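Local coordinates for protein acetylxylan esterase (Geobacillus stearothermophilus, PDB 5BN1) that removes acetyl groups from the xylose units of xylan and xylo-oligosaccharides as a serine esterase of the GDSL family, assembled as a ring-shaped homooctamer, at residues I131-F137 and S167-Q173; A175-V179 and I202-A206; S5-F11 and G53-K59; N64-D68 and H107-Y113. The protein carries 1 engineered substitution. All blocks are in the same frame, centred on the assembly; numbering follows the deposited sequence. Where two conformers were deposited one is given.

Contact 1: I131-F137 and S167-Q173; sequences IILMTPF and SLFVDTQ
Two extended strands, 131-134 and 168-170, run side by side in the same direction, their axes 4.6 Å apart and inclined by -23°. The register sets Ile132 beside Leu168, Leu133 beside Phe169 and Met134 beside Val170. Four hydrogen bonds fix it: Leu168 N to Ile131 O, Leu133 N to Leu168 O, Val170 N to Leu133 O and Thr135 N to Val170 O, each 2.9 Å. On the face of Ile132 and Met134, Val170 (chi1 t) is the bump between them: its CG2 meets Ile132 CG2 at 3.8 Å and its CB lies 4.0 Å from Met134 CG, while helix 197-211 covers it through Ala206. On the other face Leu133 CD1 lies 4.1 Å from Ser167 CB, with helix 146-165 covering Leu133 through Ala162, and Phe169 (chi1 t) leans its ring over to Thr135, so that its CE1 lies 3.4 Å from Thr135 CG2. Past the strands the chains stay joined through two threonines with p rotamers. Thr172 OG1 donates to Thr135 O at 2.7 Å, and Thr172 N donates to Thr135 OG1 at 2.9 Å. Asp171 is the N-cap of helix 172-180, its OD1 accepting from the backbone of Ala174. Phe137 turns its ring edge to Thr172 OG1. With helix 146-165 linking the strands, this is the beta-alpha-beta crossover at one border of the parallel sheet of an SGNH hydrolase.

Contact 2: A175-V179 and I202-A206; sequences AFNEV and ILARA
Helices 172-180 and 197-211 meet through the turns 175-179 and 202-206, with segment axes 10.4 Å apart at closest approach and crossing at 128°; the nearest CA atoms, of Ala175 and Ile202, are 6.5 Å apart. Ile202 (chi1 m, chi2 t) is the main protrusion, with 100 Å² covered by segment 175-179. Its CG2 sits 3.7 Å from Ala175 CB and over the face of the Phe176 ring, 4.1 Å from the centroid, a CH-pi contact. Its CD1 reaches farther, to 3.8 Å from Phe176 CE1 and 3.7 Å from Val179 CG2. Helix 197-211 packs on one face of the central sheet of the alpha/beta/alpha sandwich, and helix 172-180, which follows the border strand 168-170, lies against it; Ala47 of a neighbouring subunit packs on Val179 and Ile202. Leu203 follows, its CB directed sideways but its CD2 bent back to 3.9 Å from Phe176 CE2. One turn after Ile202, Ala206 N donates to Ile202 O at 3.0 Å; the small methyl there, Ala206 CB, approaches Ala175 CB to 4.0 Å.

Contact 3: S5-F11 and G53-K59; sequences SGEKLLF and GIRVVNK
The first two strands in the chain of an SGNH (GDSL-family) hydrolase, a three-layer alpha/beta/alpha fold, illustrate parallel pairing at a sheet border. Strands 8-11 and 55-58 lie 4.6 Å apart with axes inclined by -18°, pairing Lys8 with Arg55, Leu9 with Val56, Leu10 with Val57 and Phe11 with Asn58. Backbone hydrogen bonds carry the register: Arg55 N to Glu7 O (2.9 Å), Leu9 N to Arg55 O (2.8 Å), Val57 N to Leu9 O (3.0 Å), Phe11 N to Val57 O (2.9 Å) and Lys59 N to Phe11 O (2.7 Å). Ahead of the strands, at their N-terminal ends, Gly6 N donates to Gly53 O (2.9 Å) and Gly53 N to Ser5 OG (2.8 Å); a CB on Gly53 would collide with that hydroxyl. Apolar contacts fill the face of Leu9 and Phe11, where Phe11 CE2 meets Val56 CG1 at 3.6 Å and helix 37-48 covers the valine. On the reverse face Leu10 CG lies 4.3 Å from Val57 CB. Charges gather there too: Lys8 NZ comes within 3.9 Å of Arg55 NH2, yet the lysine donates to Gln80 O, and Arg55 forms salt bridges with Glu27 and with Glu105 of a neighbouring subunit. Lys8 CE lies over the guanidinium face, 3.4 Å from Arg55 NH2.

Contact 4: N64-D68 and H107-Y113; sequences NTVRD and HVYLDEY
A single arginine joins the starts of two helices by three bonds to one neighbouring segment. Arg67, with chi1 and chi2 both t and chi3 m, presents the edge of its guanidinium to Glu112, itself extended (chi1 and chi2 t), in a two-pronged salt bridge: NE donates to Glu112 OE2 and NH2 to Glu112 OE1, both at 2.8 Å. NH2 also makes a weak hydrogen bond to His107 O at 3.0 Å, and one face of the guanidinium rests on Val108, whose CG2 is 3.8 Å from Arg67 NH2. The bridge thus spans the first turns of helices 66-78 and 110-124. Thr65 and Asp68 form a capping box at the N-terminus of the first: Thr65 N donates to Asp68 OD2 at 3.0 Å, while Thr65 OG1 weakly accepts from Arg67 N at 3.2 Å and from Asp68 N at 3.4 Å. In the second, Tyr109 holds the N-cap position and Tyr113 N bonds to Tyr109 O at 2.9 Å. Beneath the charges lies an apolar seam, in which Val66 CG1 packs 4.0 Å from Val108 CG1 and 3.8 Å from Tyr113 CD1. Val108 CG2 also makes a van der Waals contact with Thr65 OG1 at 3.7 Å. Tyr113 OH is hydrogen-bonded to Ile89 O. The side chain of Thr65 is about 4 Å from that of Asn92, inferred to stabilise the transition state, and Asn64 O accepts a hydrogen bond from Asn92 ND2.

How the contacts relate
Contacts 1 and 3 occupy the two borders of one five-stranded sheet in the order 55-58, 8-13, 84-88, 130-134, 168-170; their centres are 17 Å apart, yet Ile132 CD1 and Leu9 CD1 meet at 4.1 Å across the intervening strand. Contact 2 continues contact 1 through helix 172-180, with Phe137 CD1 3.5 Å from Phe176 CE2 and Val170 CG1 3.6 Å from Ala206 CB. Contact 4 lies 24 Å from contact 2, centre to centre, and touches contact 1 where Tyr113 OH meets Pro136 CD at 3.8 Å. Contacts 1 and 3 both come near the inferred catalytic residues: the side chain of Phe137 is about 8 Å from those of His194 and Asp191, and that of Asn58 about 10 Å from that of Ser15.

Contact 1: I131-F137 and S167-Q173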
# COMPACT_ATOMS: atom_id res chain seq x y z
N ILE A 131 -22.91 -35.86 10.08
CA ILE A 131 -21.47 -35.54 9.87
C ILE A 131 -21.13 -36.07 8.55
O ILE A 131 -21.45 -37.18 8.12
CB ILE A 131 -20.62 -36.17 10.96
CG1 ILE A 131 -20.90 -35.45 12.28
CG2 ILE A 131 -19.11 -36.07 10.58
CD1 ILE A 131 -20.21 -36.09 13.47
N ILE A 132 -20.32 -35.25 7.76
CA ILE A 132 -19.79 -35.70 6.55
C ILE A 132 -18.25 -35.71 6.62
O ILE A 132 -17.69 -34.70 6.97
CB ILE A 132 -20.12 -34.73 5.33
CG1 ILE A 132 -21.65 -34.51 5.27
CG2 ILE A 132 -19.64 -35.34 4.04
CD1 ILE A 132 -22.14 -33.14 5.45
N LEU A 133 -17.65 -36.89 6.51
CA LEU A 133 -16.21 -37.03 6.59
C LEU A 133 -15.72 -37.13 5.19
O LEU A 133 -15.92 -38.04 4.42
CB LEU A 133 -15.86 -38.36 7.37
CG LEU A 133 -16.10 -38.10 8.82
CD1 LEU A 133 -15.98 -39.46 9.53
CD2 LEU A 133 -15.08 -37.24 9.46
N MET A 134 -14.86 -36.11 4.85
CA MET A 134 -14.17 -36.16 3.59
C MET A 134 -12.74 -36.53 3.78
O MET A 134 -12.07 -36.06 4.66
CB MET A 134 -14.16 -34.72 3.00
CG MET A 134 -15.51 -34.09 2.83
SD MET A 134 -15.52 -32.30 2.18
CE MET A 134 -14.91 -32.63 0.55
N THR A 135 -12.25 -37.39 2.96
CA THR A 135 -10.84 -37.85 3.06
C THR A 135 -9.92 -36.66 2.71
O THR A 135 -10.36 -35.79 1.92
CB THR A 135 -10.42 -39.00 2.14
OG1 THR A 135 -10.61 -38.68 0.73
CG2 THR A 135 -11.34 -40.22 2.39
N PRO A 136 -8.77 -36.58 3.31
CA PRO A 136 -7.70 -35.80 2.64
C PRO A 136 -7.43 -36.41 1.29
O PRO A 136 -7.89 -37.48 0.83
CB PRO A 136 -6.59 -35.90 3.67
CG PRO A 136 -6.65 -37.36 4.16
CD PRO A 136 -8.13 -37.48 4.35
N PHE A 137 -6.51 -35.76 0.53
CA PHE A 137 -6.13 -36.21 -0.77
C PHE A 137 -4.72 -35.67 -1.10
O PHE A 137 -4.25 -34.74 -0.44
CB PHE A 137 -7.14 -35.68 -1.88
CG PHE A 137 -7.23 -34.19 -1.99
CD1 PHE A 137 -6.27 -33.55 -2.76
CD2 PHE A 137 -8.18 -33.46 -1.33
CE1 PHE A 137 -6.30 -32.14 -2.81
CE2 PHE A 137 -8.22 -32.10 -1.36
CZ PHE A 137 -7.25 -31.44 -2.07
N SER A 167 -21.44 -42.00 9.57
CA SER A 167 -21.33 -40.64 8.96
C SER A 167 -21.38 -40.79 7.46
O SER A 167 -21.03 -41.79 6.86
CB SER A 167 -19.98 -40.11 9.38
OG SER A 167 -19.87 -39.83 10.76
N LEU A 168 -21.73 -39.71 6.77
CA LEU A 168 -21.59 -39.69 5.34
C LEU A 168 -20.04 -39.57 5.04
O LEU A 168 -19.27 -39.20 5.88
CB LEU A 168 -22.31 -38.46 4.74
CG LEU A 168 -23.86 -38.48 4.89
CD1 LEU A 168 -24.47 -37.21 4.26
CD2 LEU A 168 -24.35 -39.71 4.22
N PHE A 169 -19.71 -39.91 3.85
CA PHE A 169 -18.29 -40.16 3.48
C PHE A 169 -18.01 -39.76 2.06
O PHE A 169 -18.68 -40.20 1.08
CB PHE A 169 -17.95 -41.64 3.66
CG PHE A 169 -16.59 -42.03 3.15
CD1 PHE A 169 -15.48 -41.52 3.83
CD2 PHE A 169 -16.37 -42.73 2.03
CE1 PHE A 169 -14.21 -41.84 3.35
CE2 PHE A 169 -15.10 -43.09 1.52
CZ PHE A 169 -13.99 -42.59 2.23
N VAL A 170 -16.98 -38.87 1.85
CA VAL A 170 -16.56 -38.52 0.54
C VAL A 170 -15.11 -38.92 0.34
O VAL A 170 -14.22 -38.39 1.05
CB VAL A 170 -16.68 -36.96 0.38
CG1 VAL A 170 -16.30 -36.58 -1.07
CG2 VAL A 170 -18.05 -36.48 0.76
N ASP A 171 -14.87 -39.73 -0.65
CA ASP A 171 -13.56 -40.19 -1.03
C ASP A 171 -13.01 -39.17 -2.09
O ASP A 171 -13.19 -39.34 -3.27
CB ASP A 171 -13.53 -41.59 -1.56
CG ASP A 171 -12.19 -42.11 -1.76
OD1 ASP A 171 -11.12 -41.33 -1.76
OD2 ASP A 171 -11.95 -43.38 -1.86
N THR A 172 -12.31 -38.17 -1.56
CA THR A 172 -11.79 -37.08 -2.48
C THR A 172 -10.68 -37.63 -3.26
O THR A 172 -10.37 -37.18 -4.35
CB THR A 172 -11.41 -35.85 -1.66
OG1 THR A 172 -10.37 -36.24 -0.75
CG2 THR A 172 -12.56 -35.26 -0.95
N GLN A 173 -9.87 -38.57 -2.75
CA GLN A 173 -8.82 -39.17 -3.52
C GLN A 173 -9.34 -39.86 -4.73
O GLN A 173 -8.79 -39.72 -5.77
CB GLN A 173 -7.94 -40.17 -2.69
CG GLN A 173 -6.70 -40.58 -3.41
CD GLN A 173 -5.74 -39.45 -3.65
OE1 GLN A 173 -5.29 -39.24 -4.86
NE2 GLN A 173 -5.40 -38.79 -2.66

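Contact 2: A175-V179 and I202-A206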
# COMPACT_ATOMS: atom_id res chain seq x y z
N ALA A 175 -11.93 -39.25 -6.30
CA ALA A 175 -12.46 -38.21 -7.24
C ALA A 175 -11.28 -37.67 -8.07
O ALA A 175 -11.35 -37.57 -9.31
CB ALA A 175 -13.17 -37.16 -6.50
N PHE A 176 -10.16 -37.40 -7.41
CA PHE A 176 -8.97 -36.95 -8.18
C PHE A 176 -8.37 -38.04 -9.04
O PHE A 176 -7.89 -37.84 -10.11
CB PHE A 176 -7.93 -36.35 -7.28
CG PHE A 176 -8.22 -34.94 -6.85
CD1 PHE A 176 -8.10 -33.90 -7.81
CD2 PHE A 176 -8.57 -34.63 -5.58
CE1 PHE A 176 -8.38 -32.64 -7.43
CE2 PHE A 176 -8.84 -33.36 -5.19
CZ PHE A 176 -8.81 -32.34 -6.19
N ASN A 177 -8.34 -39.28 -8.51
CA ASN A 177 -7.73 -40.34 -9.24
C ASN A 177 -8.37 -40.52 -10.63
O ASN A 177 -7.62 -40.84 -11.57
CB ASN A 177 -7.89 -41.65 -8.47
CG ASN A 177 -7.02 -41.74 -7.22
OD1 ASN A 177 -6.14 -40.93 -7.04
ND2 ASN A 177 -7.34 -42.70 -6.34
N GLU A 178 -9.68 -40.33 -10.69
CA GLU A 178 -10.36 -40.48 -12.04
C GLU A 178 -9.82 -39.45 -13.03
O GLU A 178 -9.45 -39.78 -14.16
CB GLU A 178 -11.80 -40.34 -11.82
CG GLU A 178 -12.59 -40.38 -13.16
CD GLU A 178 -12.55 -41.73 -13.91
OE1 GLU A 178 -12.25 -42.86 -13.34
OE2 GLU A 178 -12.84 -41.58 -15.16
N VAL A 179 -9.64 -38.23 -12.56
CA VAL A 179 -9.12 -37.19 -13.48
C VAL A 179 -7.64 -37.41 -13.85
O VAL A 179 -7.15 -37.04 -14.90
CB VAL A 179 -9.40 -35.80 -12.89
CG1 VAL A 179 -8.83 -34.70 -13.75
CG2 VAL A 179 -10.91 -35.60 -12.72
N ILE A 202 -13.95 -30.52 -8.81
CA ILE A 202 -13.85 -32.01 -8.50
C ILE A 202 -14.33 -32.23 -7.07
O ILE A 202 -15.15 -33.15 -6.82
CB ILE A 202 -12.44 -32.52 -8.77
CG1 ILE A 202 -12.11 -32.55 -10.24
CG2 ILE A 202 -12.25 -33.93 -8.13
CD1 ILE A 202 -10.62 -32.67 -10.52
N LEU A 203 -13.81 -31.47 -6.15
CA LEU A 203 -14.19 -31.56 -4.74
C LEU A 203 -15.65 -31.28 -4.55
O LEU A 203 -16.35 -32.00 -3.85
CB LEU A 203 -13.36 -30.70 -3.84
CG LEU A 203 -11.87 -31.03 -3.72
CD1 LEU A 203 -11.10 -29.90 -3.07
CD2 LEU A 203 -11.77 -32.28 -2.82
N ALA A 204 -16.16 -30.17 -5.12
CA ALA A 204 -17.58 -29.83 -4.91
C ALA A 204 -18.45 -30.94 -5.49
O ALA A 204 -19.50 -31.31 -4.89
CB ALA A 204 -17.88 -28.53 -5.59
N ARG A 205 -18.13 -31.47 -6.65
CA ARG A 205 -18.90 -32.50 -7.28
C ARG A 205 -18.92 -33.78 -6.39
O ARG A 205 -19.99 -34.36 -6.21
CB ARG A 205 -18.27 -32.82 -8.63
CG ARG A 205 -18.97 -33.94 -9.33
CD ARG A 205 -18.31 -34.29 -10.65
NE ARG A 205 -19.09 -35.26 -11.41
CZ ARG A 205 -18.57 -36.21 -12.17
NH1 ARG A 205 -17.30 -36.29 -12.37
NH2 ARG A 205 -19.39 -37.06 -12.83
N ALA A 206 -17.78 -34.08 -5.80
CA ALA A 206 -17.77 -35.28 -4.88
C ALA A 206 -18.57 -35.04 -3.67
O ALA A 206 -19.33 -36.01 -3.21
CB ALA A 206 -16.34 -35.63 -4.57

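Contact 3: S5-F11 and G53-K59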
# COMPACT_ATOMS: atom_id res chain seq x y z
N SER A 5 -33.94 -27.82 4.22
CA SER A 5 -34.10 -26.42 4.42
C SER A 5 -34.09 -25.99 5.83
O SER A 5 -34.63 -26.64 6.69
CB SER A 5 -35.43 -26.04 3.67
OG SER A 5 -35.35 -24.80 3.13
N GLY A 6 -33.51 -24.87 6.13
CA GLY A 6 -33.46 -24.34 7.44
C GLY A 6 -32.32 -24.92 8.26
O GLY A 6 -32.09 -24.42 9.38
N GLU A 7 -31.58 -25.83 7.63
CA GLU A 7 -30.44 -26.49 8.40
C GLU A 7 -29.12 -25.78 8.15
O GLU A 7 -29.00 -25.08 7.14
CB GLU A 7 -30.22 -27.86 8.04
CG GLU A 7 -31.33 -28.81 8.54
CD GLU A 7 -31.33 -30.15 7.93
OE1 GLU A 7 -32.42 -30.70 8.15
OE2 GLU A 7 -30.53 -30.76 7.10
N LYS A 8 -28.27 -25.78 9.17
CA LYS A 8 -26.98 -25.12 9.14
C LYS A 8 -25.92 -26.18 8.85
O LYS A 8 -25.75 -27.17 9.54
CB LYS A 8 -26.63 -24.41 10.39
CG LYS A 8 -25.27 -23.80 10.40
CD LYS A 8 -24.84 -23.20 11.73
CE LYS A 8 -25.18 -21.81 11.95
NZ LYS A 8 -24.63 -21.18 13.16
N LEU A 9 -25.14 -25.96 7.77
CA LEU A 9 -24.08 -26.85 7.32
C LEU A 9 -22.80 -26.11 7.53
O LEU A 9 -22.62 -24.99 7.02
CB LEU A 9 -24.26 -27.20 5.85
CG LEU A 9 -23.06 -27.78 5.08
CD1 LEU A 9 -22.55 -29.08 5.71
CD2 LEU A 9 -23.52 -28.06 3.68
N LEU A 10 -21.88 -26.67 8.33
CA LEU A 10 -20.67 -26.05 8.72
C LEU A 10 -19.56 -26.89 8.16
O LEU A 10 -19.47 -28.09 8.37
CB LEU A 10 -20.52 -25.93 10.23
CG LEU A 10 -19.29 -25.29 10.80
CD1 LEU A 10 -19.64 -24.69 12.16
CD2 LEU A 10 -18.18 -26.28 11.06
N PHE A 11 -18.60 -26.25 7.43
CA PHE A 11 -17.42 -26.91 6.86
C PHE A 11 -16.23 -26.49 7.68
O PHE A 11 -16.02 -25.35 8.07
CB PHE A 11 -17.19 -26.44 5.41
CG PHE A 11 -18.18 -26.92 4.42
CD1 PHE A 11 -17.91 -28.01 3.68
CD2 PHE A 11 -19.34 -26.15 4.13
CE1 PHE A 11 -18.77 -28.50 2.71
CE2 PHE A 11 -20.18 -26.59 3.13
CZ PHE A 11 -19.94 -27.73 2.44
N GLY A 53 -33.13 -24.07 1.55
CA GLY A 53 -32.70 -22.94 2.29
C GLY A 53 -31.70 -23.27 3.36
O GLY A 53 -31.91 -23.05 4.53
N ILE A 54 -30.54 -23.68 2.90
CA ILE A 54 -29.48 -24.05 3.84
C ILE A 54 -28.65 -22.86 4.21
O ILE A 54 -28.47 -21.94 3.37
CB ILE A 54 -28.59 -25.17 3.32
CG1 ILE A 54 -28.00 -24.81 2.02
CG2 ILE A 54 -29.38 -26.44 3.18
CD1 ILE A 54 -26.81 -25.71 1.77
N ARG A 55 -28.20 -22.84 5.46
CA ARG A 55 -27.30 -21.81 5.88
C ARG A 55 -25.94 -22.50 6.05
O ARG A 55 -25.82 -23.54 6.52
CB ARG A 55 -27.67 -21.15 7.18
CG ARG A 55 -29.15 -20.96 7.46
CD ARG A 55 -29.14 -20.53 8.93
NE ARG A 55 -27.79 -19.92 9.14
CZ ARG A 55 -27.31 -19.47 10.29
NH1 ARG A 55 -28.01 -19.60 11.40
NH2 ARG A 55 -26.11 -18.96 10.33
N VAL A 56 -24.93 -21.88 5.44
CA VAL A 56 -23.57 -22.45 5.36
C VAL A 56 -22.56 -21.56 5.99
O VAL A 56 -22.55 -20.33 5.83
CB VAL A 56 -23.22 -22.82 3.91
CG1 VAL A 56 -21.80 -23.42 3.81
CG2 VAL A 56 -24.22 -23.74 3.31
N VAL A 57 -21.65 -22.17 6.80
CA VAL A 57 -20.59 -21.51 7.51
C VAL A 57 -19.24 -22.23 7.12
O VAL A 57 -19.22 -23.44 7.02
CB VAL A 57 -20.77 -21.62 9.05
CG1 VAL A 57 -19.75 -20.80 9.75
CG2 VAL A 57 -22.18 -21.20 9.47
N ASN A 58 -18.20 -21.43 6.86
CA ASN A 58 -16.89 -21.95 6.56
C ASN A 58 -15.94 -21.62 7.63
O ASN A 58 -15.57 -20.49 7.94
CB ASN A 58 -16.41 -21.35 5.22
CG ASN A 58 -15.10 -21.99 4.75
OD1 ASN A 58 -14.39 -22.64 5.51
ND2 ASN A 58 -14.74 -21.72 3.48
N LYS A 59 -15.50 -22.67 8.35
CA LYS A 59 -14.54 -22.59 9.43
C LYS A 59 -13.16 -23.15 9.12
O LYS A 59 -12.35 -23.46 10.00
CB LYS A 59 -15.11 -23.21 10.77
CG LYS A 59 -16.27 -22.36 11.29
CD LYS A 59 -15.86 -21.06 11.83
CE LYS A 59 -16.99 -20.39 12.65
NZ LYS A 59 -16.54 -19.13 13.29

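Contact 4: N64-D68 and H107-Y113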
# COMPACT_ATOMS: atom_id res chain seq x y z
N ASN A 64 -4.01 -25.96 9.06
CA ASN A 64 -4.44 -26.84 10.19
C ASN A 64 -4.25 -28.33 9.93
O ASN A 64 -4.37 -28.85 8.85
CB ASN A 64 -5.93 -26.61 10.50
CG ASN A 64 -6.25 -25.48 11.38
OD1 ASN A 64 -5.40 -24.57 11.74
ND2 ASN A 64 -7.41 -25.59 11.86
N THR A 65 -3.93 -28.99 11.05
CA THR A 65 -3.96 -30.45 11.19
C THR A 65 -5.18 -30.74 12.09
O THR A 65 -5.85 -29.88 12.61
CB THR A 65 -2.74 -30.93 11.86
OG1 THR A 65 -2.72 -30.42 13.23
CG2 THR A 65 -1.45 -30.53 11.19
N VAL A 66 -5.38 -32.02 12.31
CA VAL A 66 -6.53 -32.38 13.21
C VAL A 66 -6.23 -31.95 14.65
O VAL A 66 -7.15 -31.71 15.43
CB VAL A 66 -6.85 -33.88 13.09
CG1 VAL A 66 -5.84 -34.77 13.84
CG2 VAL A 66 -8.26 -34.14 13.63
N ARG A 67 -4.97 -31.78 15.00
CA ARG A 67 -4.58 -31.33 16.31
C ARG A 67 -5.07 -29.87 16.48
O ARG A 67 -5.63 -29.43 17.51
CB ARG A 67 -3.12 -31.40 16.47
CG ARG A 67 -2.62 -30.92 17.84
CD ARG A 67 -1.09 -30.85 17.87
NE ARG A 67 -0.38 -32.10 17.54
CZ ARG A 67 0.80 -32.21 16.97
NH1 ARG A 67 1.47 -31.10 16.51
NH2 ARG A 67 1.35 -33.36 16.79
N ASP A 68 -4.95 -29.04 15.40
CA ASP A 68 -5.48 -27.73 15.46
C ASP A 68 -7.00 -27.70 15.49
O ASP A 68 -7.59 -26.81 16.14
CB ASP A 68 -5.00 -26.93 14.24
CG ASP A 68 -3.51 -26.83 14.18
OD1 ASP A 68 -2.88 -26.32 15.17
OD2 ASP A 68 -2.87 -27.18 13.15
N HIS A 107 4.38 -32.83 12.99
CA HIS A 107 3.82 -34.06 12.35
C HIS A 107 2.64 -34.49 13.21
O HIS A 107 2.71 -34.42 14.38
CB HIS A 107 4.80 -35.17 12.29
CG HIS A 107 6.08 -34.85 11.55
ND1 HIS A 107 7.11 -35.72 11.45
CD2 HIS A 107 6.46 -33.72 10.87
CE1 HIS A 107 8.11 -35.17 10.77
NE2 HIS A 107 7.71 -33.98 10.40
N VAL A 108 1.60 -34.94 12.57
CA VAL A 108 0.51 -35.64 13.30
C VAL A 108 0.48 -37.02 12.70
O VAL A 108 -0.02 -37.27 11.61
CB VAL A 108 -0.83 -34.92 13.14
CG1 VAL A 108 -1.93 -35.71 13.81
CG2 VAL A 108 -0.80 -33.54 13.69
N TYR A 109 1.04 -38.02 13.41
CA TYR A 109 1.22 -39.40 13.02
C TYR A 109 -0.14 -40.12 13.15
O TYR A 109 -1.05 -39.54 13.76
CB TYR A 109 2.31 -40.05 13.86
CG TYR A 109 3.67 -39.44 13.62
CD1 TYR A 109 4.24 -39.43 12.37
CD2 TYR A 109 4.43 -38.95 14.71
CE1 TYR A 109 5.47 -38.85 12.17
CE2 TYR A 109 5.64 -38.28 14.47
CZ TYR A 109 6.16 -38.32 13.24
OH TYR A 109 7.43 -37.78 13.00
N LEU A 110 -0.17 -41.29 12.56
CA LEU A 110 -1.47 -41.96 12.37
C LEU A 110 -2.17 -42.19 13.66
O LEU A 110 -3.38 -42.13 13.72
CB LEU A 110 -1.24 -43.22 11.57
CG LEU A 110 -2.52 -43.91 11.02
CD1 LEU A 110 -3.06 -43.03 9.88
CD2 LEU A 110 -2.24 -45.28 10.53
N ASP A 111 -1.41 -42.58 14.72
CA ASP A 111 -2.08 -42.74 16.00
C ASP A 111 -2.76 -41.54 16.57
O ASP A 111 -3.89 -41.61 17.02
CB ASP A 111 -1.10 -43.34 17.07
CG ASP A 111 0.08 -42.48 17.38
OD1 ASP A 111 0.62 -41.75 16.51
OD2 ASP A 111 0.52 -42.45 18.55
N GLU A 112 -2.12 -40.35 16.50
CA GLU A 112 -2.73 -39.12 16.91
C GLU A 112 -3.89 -38.75 15.98
O GLU A 112 -4.89 -38.34 16.48
CB GLU A 112 -1.71 -37.98 16.99
CG GLU A 112 -2.28 -36.73 17.50
CD GLU A 112 -1.32 -35.52 17.62
OE1 GLU A 112 -0.14 -35.68 17.26
OE2 GLU A 112 -1.80 -34.46 18.00
N TYR A 113 -3.70 -38.96 14.72
CA TYR A 113 -4.75 -38.64 13.74
C TYR A 113 -6.04 -39.44 13.97
O TYR A 113 -7.10 -38.82 14.13
CB TYR A 113 -4.22 -38.83 12.33
CG TYR A 113 -5.20 -38.46 11.26
CD1 TYR A 113 -5.36 -37.15 10.88
CD2 TYR A 113 -5.86 -39.45 10.59
CE1 TYR A 113 -6.23 -36.81 9.89
CE2 TYR A 113 -6.76 -39.14 9.52
CZ TYR A 113 -6.91 -37.78 9.21
OH TYR A 113 -7.79 -37.52 8.17